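Local coordinates for protein iron transport multicopper oxidase FET3 (Saccharomyces cerevisiae, PDB 1ZPU) that oxidises ferrous iron to ferric iron with dioxygen, using four bound copper ions, for high-affinity iron uptake in yeast, and also oxidises cuprous copper, at residues A[46-51]-A[89-94]; A[161-166]-A[260-265]; A[213-218]-A[432-437]. All blocks are in the same frame, centred on the assembly; numbering follows the deposited sequence.

In the fold
Following the chain from the N terminus, interaction 1 comes first: segments 46-51 and 89-94, on strands 43-49 and 88-94, pair and close a loop of 37 residues within the first plastocyanin-like domain. Interaction 2 joins two loops of the second such domain, 161-166 and 260-265, across 93 intervening residues that include many of that domain's strands. Interaction 3 begins within that span, at 213-218, a strand end and its hairpin turn, and ends far beyond it at 432-437 in the third domain. Interactions 2 and 3 therefore cross, while interaction 1 stands in series before both. The contacts do not touch one another; the nearest atoms of interactions 1 and 3 are about 13 Å apart.

Interaction 1: A[46-51]-A[89-94]; sequences IYLTNG and MLYNFT. With NAG (2-acetamido-2-deoxy-beta-D-glucopyranose), chain K.
I46 and Y91 face each other across two antiparallel strands and exchange a pair of backbone hydrogen bonds: I46 N reaches Y91 O at 2.9 Å, and Y91 N reaches I46 O at 2.8 Å. L48 and M89 repeat this reciprocal pairing two residues on. Between them Y47 and L90 form a non-hydrogen-bonded pair, flanked by a CA-H...O contact, L90 CA to I46 O at 3.4 Å. The tightly packed side of the contact carries I46, L48, M89 and Y91, all buried. M89 CG, from the same strand, sits 3.6 Å above one face of the Y91 ring, displaced toward its rim. From the partner strand L48 CD1 approaches Y91 CE1 at 4.2 Å. The phenol oxygen of Y91 is hydrogen-bonded to Q80 and to the backbone N of M59, which fixes the far end of the ring. On the looser side Y47 and L90 are partly exposed. CG of L90 is anti to its backbone N (chi1 172°), and the chi2 of 61° then sets methyl CD1 almost squarely over the centre of the Y47 ring, 3.7 Å from the centroid and 8° off the normal, a CH-pi contact. The other methyl, CD2, lies 3.7 Å from the acetamide oxygen O7 of the sugar. That O7 is also 3.9 Å from Y47 OH, so the sugar's acetamide brushes the outer ends of both side chains. The sugar is covalently attached through its C1 to N92 ND2, while N92 OD1 is hydrogen-bonded to R43. N92, F93 and T94 form an N-glycosylation sequon on strand 88-94, the outer strand of a four-stranded sheet, and the whole arrangement is that of an edge pair in a cupredoxin beta sandwich, with one buried face and one glycan-bearing face.

Interaction 2: A[161-166]-A[260-265]; sequences TGAEPI and MLDVIP
I166 carries the apolar part of this contact and touches three residues of 260-265. Its CD1 meets V263 CG2 at 3.5 Å, the two side chains crossing at about a right angle. Chi1 of -67° sets CG1 anti to the carbonyl carbon and CG2 anti to the backbone N; I166 CG2 lies 3.8 Å from P265 CD, the two side chains running past one another in opposite senses. L261 CD2 lies farther off, 4.3 Å from I166 CG2. An alanine in place of I166 would probably leave V263 and P265 without their apolar mates and open a gap between the two loops. Both loops belong to the second plastocyanin-like domain of this multicopper oxidase, and 161-166 runs along the boundary with the third, where W467 touches E164 and P165. A different kind of packing sets methyl against carboxylate: A163 CB rests 3.6 Å from D262 CG, near the middle of the acid group. No hydrogen bond links the segments. E164 OE1 comes within 3.4 Å of M260 O, but both are acceptors. The other carboxylate oxygen, E164 OE2, is hydrogen-bonded to NE2 of H468, a ligand of the type 1 copper.

Interaction 3: A[213-218]-A[432-437]; sequences VEIDGI and YPMRRD
A type I' beta turn, I215 to I218, at the tip of a hairpin in the second plastocyanin-like domain presses D216, I215 and I218 against R435, R436 and D437, at the end of the edge strand 434-436 in the third domain. The contact thus lies at a domain interface beside the trinuclear copper site. I215 and I218 close the turn with two mutual backbone bonds; G217 occupies the position where a side chain would jam against the preceding carbonyl, and its N is hydrogen-bonded to E214 OE2. R436 grips the D216 carboxylate side-on with two nitrogens in a salt bridge: NE to OD1 at 3.0 Å and NH2 to OD2 at 2.8 Å. CG of R436 lies between its backbone N and carbonyl carbon (chi1 63°), and a bend at chi3 (-37°) turns NE toward D216 OD1. Both acceptor oxygens lie close to the guanidinium plane, yet the nitrogens come from above the carboxylate, the two planes being 62° apart. The remaining nitrogen, NH1, is taken by D299 and Y236. I215 lays CD1 3.6 Å above one face of this guanidinium, toward its rim, and the same methyl meets M434 CG at 3.8 Å, the two side chains crossing at about a right angle. Beside it, I218 CG1 packs on the backbone at 3.6 Å from R435 O. D437 carries the contact on to the metal site: its OD2 is hydrogen-bonded to H62, a type 3 copper ligand, and its carbonyl O to H395, a type 2 ligand, while OD1 forms a salt bridge with R235. This second-shell acid is itself tied to the turn, for D437 N donates to D216 OD1 at 3.1 Å, using the anti lone pair of the oxygen that also accepts from R436 NE.

Interaction 1: A[46-51]-A[89-94]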
loop_
_atom_site.group_PDB
_atom_site.type_symbol
_atom_site.label_atom_id
_atom_site.label_comp_id
_atom_site.label_asym_id
_atom_site.label_seq_id
_atom_site.Cartn_x
_atom_site.Cartn_y
_atom_site.Cartn_z
ATOM N N ILE A 46 -4.534 -19.651 -2.040
ATOM C CA ILE A 46 -3.919 -19.630 -0.720
ATOM C C ILE A 46 -4.928 -19.961 0.376
ATOM O O ILE A 46 -5.935 -19.275 0.537
ATOM C CB ILE A 46 -3.228 -18.271 -0.426
ATOM C CG1 ILE A 46 -2.306 -17.899 -1.580
ATOM C CG2 ILE A 46 -2.430 -18.340 0.869
ATOM C CD1 ILE A 46 -1.862 -16.515 -1.575
ATOM N N TYR A 47 -4.653 -21.035 1.111
ATOM C CA TYR A 47 -5.391 -21.360 2.316
ATOM C C TYR A 47 -4.706 -20.669 3.475
ATOM O O TYR A 47 -3.671 -21.139 3.953
ATOM C CB TYR A 47 -5.377 -22.866 2.574
ATOM C CG TYR A 47 -6.235 -23.642 1.620
ATOM C CD1 TYR A 47 -5.682 -24.249 0.493
ATOM C CD2 TYR A 47 -7.607 -23.777 1.837
ATOM C CE1 TYR A 47 -6.481 -24.972 -0.398
ATOM C CE2 TYR A 47 -8.398 -24.491 0.957
ATOM C CZ TYR A 47 -7.831 -25.087 -0.158
ATOM O OH TYR A 47 -8.617 -25.798 -1.037
ATOM N N LEU A 48 -5.260 -19.548 3.923
ATOM C CA LEU A 48 -4.705 -18.858 5.084
ATOM C C LEU A 48 -5.434 -19.317 6.338
ATOM O O LEU A 48 -6.665 -19.282 6.406
ATOM C CB LEU A 48 -4.807 -17.341 4.946
ATOM C CG LEU A 48 -3.705 -16.442 5.513
ATOM C CD1 LEU A 48 -4.229 -15.027 5.639
ATOM C CD2 LEU A 48 -3.143 -16.892 6.837
ATOM N N THR A 49 -4.668 -19.765 7.323
ATOM C CA THR A 49 -5.230 -20.168 8.594
ATOM C C THR A 49 -4.732 -19.256 9.694
ATOM O O THR A 49 -3.539 -19.098 9.890
ATOM C CB THR A 49 -4.875 -21.619 8.945
ATOM O OG1 THR A 49 -5.265 -22.470 7.866
ATOM C CG2 THR A 49 -5.591 -22.057 10.225
ATOM N N ASN A 50 -5.668 -18.671 10.422
ATOM C CA ASN A 50 -5.341 -17.870 11.585
ATOM C C ASN A 50 -4.966 -18.756 12.770
ATOM O O ASN A 50 -5.833 -19.351 13.409
ATOM C CB ASN A 50 -6.527 -16.973 11.958
ATOM C CG ASN A 50 -6.169 -15.947 13.007
ATOM O OD1 ASN A 50 -5.075 -15.975 13.565
ATOM N ND2 ASN A 50 -7.083 -15.025 13.271
ATOM N N GLY A 51 -3.670 -18.843 13.051
ATOM C CA GLY A 51 -3.178 -19.629 14.179
ATOM C C GLY A 51 -2.752 -18.762 15.347
ATOM O O GLY A 51 -2.125 -19.246 16.289
ATOM N N MET A 89 -9.380 -19.100 5.622
ATOM C CA MET A 89 -9.956 -18.507 4.427
ATOM C C MET A 89 -9.177 -18.927 3.177
ATOM O O MET A 89 -7.946 -18.978 3.187
ATOM C CB MET A 89 -10.081 -16.987 4.571
ATOM C CG MET A 89 -10.260 -16.223 3.258
ATOM S SD MET A 89 -11.272 -14.723 3.306
ATOM C CE MET A 89 -10.962 -14.091 4.935
ATOM N N LEU A 90 -9.911 -19.265 2.121
ATOM C CA LEU A 90 -9.306 -19.594 0.850
ATOM C C LEU A 90 -9.354 -18.390 -0.070
ATOM O O LEU A 90 -10.428 -17.893 -0.402
ATOM C CB LEU A 90 -9.990 -20.803 0.212
ATOM C CG LEU A 90 -9.591 -21.155 -1.226
ATOM C CD1 LEU A 90 -8.097 -21.492 -1.371
ATOM C CD2 LEU A 90 -10.449 -22.284 -1.726
ATOM N N TYR A 91 -8.176 -17.916 -0.454
ATOM C CA TYR A 91 -8.040 -16.860 -1.445
ATOM C C TYR A 91 -7.795 -17.528 -2.796
ATOM O O TYR A 91 -6.764 -18.157 -3.002
ATOM C CB TYR A 91 -6.895 -15.904 -1.059
ATOM C CG TYR A 91 -7.209 -15.034 0.149
ATOM C CD1 TYR A 91 -6.779 -15.388 1.426
ATOM C CD2 TYR A 91 -7.951 -13.861 0.012
ATOM C CE1 TYR A 91 -7.078 -14.593 2.547
ATOM C CE2 TYR A 91 -8.252 -13.053 1.120
ATOM C CZ TYR A 91 -7.816 -13.425 2.386
ATOM O OH TYR A 91 -8.119 -12.623 3.476
ATOM N N ASN A 92 -8.758 -17.399 -3.701
ATOM C CA ASN A 92 -8.762 -18.140 -4.948
ATOM C C ASN A 92 -9.021 -17.174 -6.079
ATOM O O ASN A 92 -10.140 -16.707 -6.254
ATOM C CB ASN A 92 -9.859 -19.198 -4.881
ATOM C CG ASN A 92 -9.808 -20.199 -6.019
ATOM O OD1 ASN A 92 -9.159 -19.974 -7.051
ATOM N ND2 ASN A 92 -10.494 -21.330 -5.819
ATOM N N PHE A 93 -7.978 -16.859 -6.836
ATOM C CA PHE A 93 -8.064 -15.836 -7.874
ATOM C C PHE A 93 -7.091 -16.085 -9.010
ATOM O O PHE A 93 -6.079 -16.754 -8.836
ATOM C CB PHE A 93 -7.849 -14.437 -7.285
ATOM C CG PHE A 93 -6.493 -14.229 -6.665
ATOM C CD1 PHE A 93 -5.451 -13.678 -7.400
ATOM C CD2 PHE A 93 -6.261 -14.559 -5.340
ATOM C CE1 PHE A 93 -4.190 -13.469 -6.824
ATOM C CE2 PHE A 93 -5.001 -14.355 -4.763
ATOM C CZ PHE A 93 -3.968 -13.809 -5.505
ATOM N N THR A 94 -7.413 -15.539 -10.176
ATOM C CA THR A 94 -6.531 -15.610 -11.334
ATOM C C THR A 94 -5.817 -14.283 -11.477
ATOM O O THR A 94 -6.122 -13.321 -10.766
ATOM C CB THR A 94 -7.297 -15.880 -12.617
ATOM O OG1 THR A 94 -8.679 -16.067 -12.308
ATOM C CG2 THR A 94 -6.766 -17.117 -13.300
HETATM C C1 NAG K . -11.060 -21.949 -6.991
HETATM C C2 NAG K . -12.077 -23.036 -6.630
HETATM C C3 NAG K . -12.428 -23.822 -7.884
HETATM C C4 NAG K . -12.961 -22.863 -8.940
HETATM C C5 NAG K . -12.139 -21.576 -9.080
HETATM C C6 NAG K . -12.942 -20.513 -9.830
HETATM C C7 NAG K . -10.840 -24.824 -5.343
HETATM C C8 NAG K . -10.964 -26.103 -6.139
HETATM N N2 NAG K . -11.771 -23.884 -5.476
HETATM O O3 NAG K . -13.443 -24.765 -7.588
HETATM O O4 NAG K . -13.024 -23.545 -10.173
HETATM O O5 NAG K . -11.747 -21.036 -7.824
HETATM O O6 NAG K . -14.304 -20.574 -9.455
HETATM O O7 NAG K . -9.912 -24.680 -4.556
#

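Interaction 2: A[161-166]-A[260-265]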
loop_
_atom_site.group_PDB
_atom_site.type_symbol
_atom_site.label_atom_id
_atom_site.label_comp_id
_atom_site.label_asym_id
_atom_site.label_seq_id
_atom_site.Cartn_x
_atom_site.Cartn_y
_atom_site.Cartn_z
ATOM N N THR A 161 -1.188 15.173 19.707
ATOM C CA THR A 161 -0.608 15.629 18.454
ATOM C C THR A 161 -0.865 14.632 17.350
ATOM O O THR A 161 -0.743 14.963 16.175
ATOM C CB THR A 161 0.910 15.806 18.616
ATOM O OG1 THR A 161 1.146 16.852 19.554
ATOM C CG2 THR A 161 1.594 16.186 17.291
ATOM N N GLY A 162 -1.198 13.402 17.719
ATOM C CA GLY A 162 -1.308 12.320 16.742
ATOM C C GLY A 162 0.052 11.854 16.253
ATOM O O GLY A 162 0.146 11.191 15.219
ATOM N N ALA A 163 1.105 12.187 17.001
ATOM C CA ALA A 163 2.471 11.791 16.669
ATOM C C ALA A 163 2.560 10.287 16.477
ATOM O O ALA A 163 2.192 9.508 17.357
ATOM C CB ALA A 163 3.441 12.251 17.737
ATOM N N GLU A 164 3.031 9.895 15.305
ATOM C CA GLU A 164 3.235 8.503 14.944
ATOM C C GLU A 164 4.489 7.972 15.617
ATOM O O GLU A 164 5.500 8.681 15.649
ATOM C CB GLU A 164 3.423 8.456 13.430
ATOM C CG GLU A 164 3.952 9.802 12.927
ATOM C CD GLU A 164 3.097 10.323 11.823
ATOM O OE1 GLU A 164 3.547 11.187 11.021
ATOM O OE2 GLU A 164 1.959 9.826 11.750
ATOM N N PRO A 165 4.442 6.725 16.136
ATOM C CA PRO A 165 5.588 6.114 16.822
ATOM C C PRO A 165 6.814 5.979 15.931
ATOM O O PRO A 165 6.706 5.619 14.777
ATOM C CB PRO A 165 5.078 4.727 17.215
ATOM C CG PRO A 165 3.886 4.507 16.422
ATOM C CD PRO A 165 3.282 5.822 16.104
ATOM N N ILE A 166 7.975 6.256 16.502
ATOM C CA ILE A 166 9.226 6.299 15.765
ATOM C C ILE A 166 9.907 4.935 15.741
ATOM O O ILE A 166 10.094 4.327 16.796
ATOM C CB ILE A 166 10.122 7.389 16.369
ATOM C CG1 ILE A 166 9.470 8.746 16.105
ATOM C CG2 ILE A 166 11.518 7.358 15.770
ATOM C CD1 ILE A 166 9.592 9.687 17.238
ATOM N N MET A 260 9.120 12.828 8.032
ATOM C CA MET A 260 7.892 12.170 8.439
ATOM C C MET A 260 7.902 11.838 9.916
ATOM O O MET A 260 6.855 11.531 10.488
ATOM C CB MET A 260 7.669 10.914 7.593
ATOM C CG MET A 260 7.682 11.238 6.109
ATOM S SD MET A 260 7.494 9.843 5.010
ATOM C CE MET A 260 5.780 9.355 5.265
ATOM N N LEU A 261 9.083 11.920 10.522
ATOM C CA LEU A 261 9.268 11.574 11.922
ATOM C C LEU A 261 8.900 12.751 12.803
ATOM O O LEU A 261 9.292 13.879 12.516
ATOM C CB LEU A 261 10.712 11.150 12.175
ATOM C CG LEU A 261 11.207 9.851 11.520
ATOM C CD1 LEU A 261 12.629 9.552 11.974
ATOM C CD2 LEU A 261 10.297 8.657 11.825
ATOM N N ASP A 262 8.148 12.498 13.871
ATOM C CA ASP A 262 7.734 13.570 14.755
ATOM C C ASP A 262 8.953 14.240 15.374
ATOM O O ASP A 262 9.079 15.453 15.338
ATOM C CB ASP A 262 6.802 13.055 15.841
ATOM C CG ASP A 262 6.353 14.158 16.777
ATOM O OD1 ASP A 262 6.714 14.108 17.986
ATOM O OD2 ASP A 262 5.666 15.099 16.296
ATOM N N VAL A 263 9.836 13.434 15.954
ATOM C CA VAL A 263 11.113 13.888 16.499
ATOM C C VAL A 263 12.181 12.901 16.038
ATOM O O VAL A 263 11.881 11.761 15.731
ATOM C CB VAL A 263 11.102 13.978 18.077
ATOM C CG1 VAL A 263 10.046 14.971 18.572
ATOM C CG2 VAL A 263 10.880 12.623 18.725
ATOM N N ILE A 264 13.430 13.334 15.976
ATOM C CA ILE A 264 14.506 12.422 15.622
ATOM C C ILE A 264 15.285 12.064 16.890
ATOM O O ILE A 264 15.988 12.919 17.437
ATOM C CB ILE A 264 15.454 13.031 14.564
ATOM C CG1 ILE A 264 14.677 13.347 13.283
ATOM C CG2 ILE A 264 16.613 12.080 14.298
ATOM C CD1 ILE A 264 15.437 14.170 12.273
ATOM N N PRO A 265 15.144 10.813 17.381
ATOM C CA PRO A 265 15.944 10.400 18.542
ATOM C C PRO A 265 17.415 10.428 18.173
ATOM O O PRO A 265 17.782 10.040 17.063
ATOM C CB PRO A 265 15.487 8.974 18.817
ATOM C CG PRO A 265 14.791 8.532 17.583
ATOM C CD PRO A 265 14.256 9.744 16.898
#

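Interaction 3: A[213-218]-A[432-437]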
loop_
_atom_site.group_PDB
_atom_site.type_symbol
_atom_site.label_atom_id
_atom_site.label_comp_id
_atom_site.label_asym_id
_atom_site.label_seq_id
_atom_site.Cartn_x
_atom_site.Cartn_y
_atom_site.Cartn_z
ATOM N N VAL A 213 12.544 0.980 -15.069
ATOM C CA VAL A 213 11.814 0.307 -16.149
ATOM C C VAL A 213 10.392 -0.118 -15.782
ATOM O O VAL A 213 9.646 -0.565 -16.645
ATOM C CB VAL A 213 12.574 -0.901 -16.733
ATOM C CG1 VAL A 213 13.877 -0.452 -17.326
ATOM C CG2 VAL A 213 12.785 -1.976 -15.692
ATOM N N GLU A 214 10.018 0.038 -14.515
ATOM C CA GLU A 214 8.666 -0.274 -14.078
ATOM C C GLU A 214 8.362 0.425 -12.756
ATOM O O GLU A 214 9.214 0.489 -11.858
ATOM C CB GLU A 214 8.495 -1.792 -13.929
ATOM C CG GLU A 214 7.070 -2.245 -13.606
ATOM C CD GLU A 214 7.010 -3.352 -12.535
ATOM O OE1 GLU A 214 7.357 -4.513 -12.872
ATOM O OE2 GLU A 214 6.611 -3.062 -11.369
ATOM N N ILE A 215 7.149 0.958 -12.635
ATOM C CA ILE A 215 6.623 1.344 -11.319
ATOM C C ILE A 215 5.251 0.709 -11.087
ATOM O O ILE A 215 4.416 0.682 -11.992
ATOM C CB ILE A 215 6.552 2.885 -11.122
ATOM C CG1 ILE A 215 5.700 3.550 -12.209
ATOM C CG2 ILE A 215 7.948 3.485 -11.048
ATOM C CD1 ILE A 215 5.287 4.947 -11.878
ATOM N N ASP A 216 5.037 0.186 -9.882
ATOM C CA ASP A 216 3.756 -0.410 -9.473
ATOM C C ASP A 216 3.121 -1.287 -10.555
ATOM O O ASP A 216 1.934 -1.122 -10.871
ATOM C CB ASP A 216 2.747 0.675 -9.035
ATOM C CG ASP A 216 3.237 1.520 -7.846
ATOM O OD1 ASP A 216 2.453 2.377 -7.362
ATOM O OD2 ASP A 216 4.392 1.341 -7.398
ATOM N N GLY A 217 3.898 -2.191 -11.145
ATOM C CA GLY A 217 3.356 -3.078 -12.191
ATOM C C GLY A 217 3.222 -2.490 -13.592
ATOM O O GLY A 217 2.911 -3.216 -14.541
ATOM N N ILE A 218 3.462 -1.185 -13.730
ATOM C CA ILE A 218 3.358 -0.475 -15.024
ATOM C C ILE A 218 4.745 -0.284 -15.666
ATOM O O ILE A 218 5.563 0.500 -15.165
ATOM C CB ILE A 218 2.665 0.916 -14.830
ATOM C CG1 ILE A 218 1.233 0.766 -14.271
ATOM C CG2 ILE A 218 2.718 1.782 -16.098
ATOM C CD1 ILE A 218 0.245 -0.051 -15.119
ATOM N N TYR A 432 -0.006 12.281 -21.821
ATOM C CA TYR A 432 0.085 10.856 -21.542
ATOM C C TYR A 432 0.563 10.639 -20.099
ATOM O O TYR A 432 1.758 10.418 -19.860
ATOM C CB TYR A 432 1.036 10.178 -22.529
ATOM C CG TYR A 432 0.561 10.246 -23.956
ATOM C CD1 TYR A 432 1.029 11.235 -24.820
ATOM C CD2 TYR A 432 -0.374 9.333 -24.437
ATOM C CE1 TYR A 432 0.580 11.309 -26.129
ATOM C CE2 TYR A 432 -0.828 9.396 -25.744
ATOM C CZ TYR A 432 -0.348 10.385 -26.585
ATOM O OH TYR A 432 -0.798 10.444 -27.885
ATOM N N PRO A 433 -0.377 10.685 -19.130
ATOM C CA PRO A 433 -0.026 10.711 -17.718
ATOM C C PRO A 433 0.629 9.431 -17.261
ATOM O O PRO A 433 0.388 8.368 -17.833
ATOM C CB PRO A 433 -1.381 10.847 -17.015
ATOM C CG PRO A 433 -2.322 11.299 -18.056
ATOM C CD PRO A 433 -1.837 10.689 -19.314
ATOM N N MET A 434 1.447 9.550 -16.223
ATOM C CA MET A 434 2.014 8.407 -15.540
ATOM C C MET A 434 0.875 7.610 -14.905
ATOM O O MET A 434 -0.195 8.160 -14.639
ATOM C CB MET A 434 3.013 8.905 -14.494
ATOM C CG MET A 434 3.523 7.865 -13.536
ATOM S SD MET A 434 2.496 7.756 -12.054
ATOM C CE MET A 434 3.200 9.004 -10.985
ATOM N N ARG A 435 1.103 6.318 -14.682
ATOM C CA ARG A 435 0.133 5.447 -14.034
ATOM C C ARG A 435 0.794 4.608 -12.938
ATOM O O ARG A 435 1.899 4.076 -13.135
ATOM C CB ARG A 435 -0.514 4.528 -15.064
ATOM C CG ARG A 435 -1.854 4.992 -15.563
ATOM C CD ARG A 435 -1.961 4.849 -17.071
ATOM N NE ARG A 435 -1.580 3.526 -17.556
ATOM C CZ ARG A 435 -0.929 3.322 -18.695
ATOM N NH1 ARG A 435 -0.585 4.357 -19.452
ATOM N NH2 ARG A 435 -0.615 2.093 -19.077
ATOM N N ARG A 436 0.116 4.496 -11.792
ATOM C CA ARG A 436 0.548 3.629 -10.707
ATOM C C ARG A 436 -0.588 3.408 -9.712
ATOM O O ARG A 436 -1.699 3.901 -9.932
ATOM C CB ARG A 436 1.793 4.190 -10.019
ATOM C CG ARG A 436 1.655 5.549 -9.303
ATOM C CD ARG A 436 3.020 6.027 -8.783
ATOM N NE ARG A 436 3.794 4.892 -8.294
ATOM C CZ ARG A 436 5.096 4.897 -8.047
ATOM N NH1 ARG A 436 5.816 5.989 -8.235
ATOM N NH2 ARG A 436 5.679 3.798 -7.600
ATOM N N ASP A 437 -0.319 2.670 -8.630
ATOM C CA ASP A 437 -1.359 2.385 -7.645
ATOM C C ASP A 437 -1.144 3.101 -6.317
ATOM O O ASP A 437 -2.014 3.101 -5.453
ATOM C CB ASP A 437 -1.575 0.874 -7.461
ATOM C CG ASP A 437 -0.354 0.163 -6.905
ATOM O OD1 ASP A 437 0.027 -0.861 -7.516
ATOM O OD2 ASP A 437 0.207 0.609 -5.865
#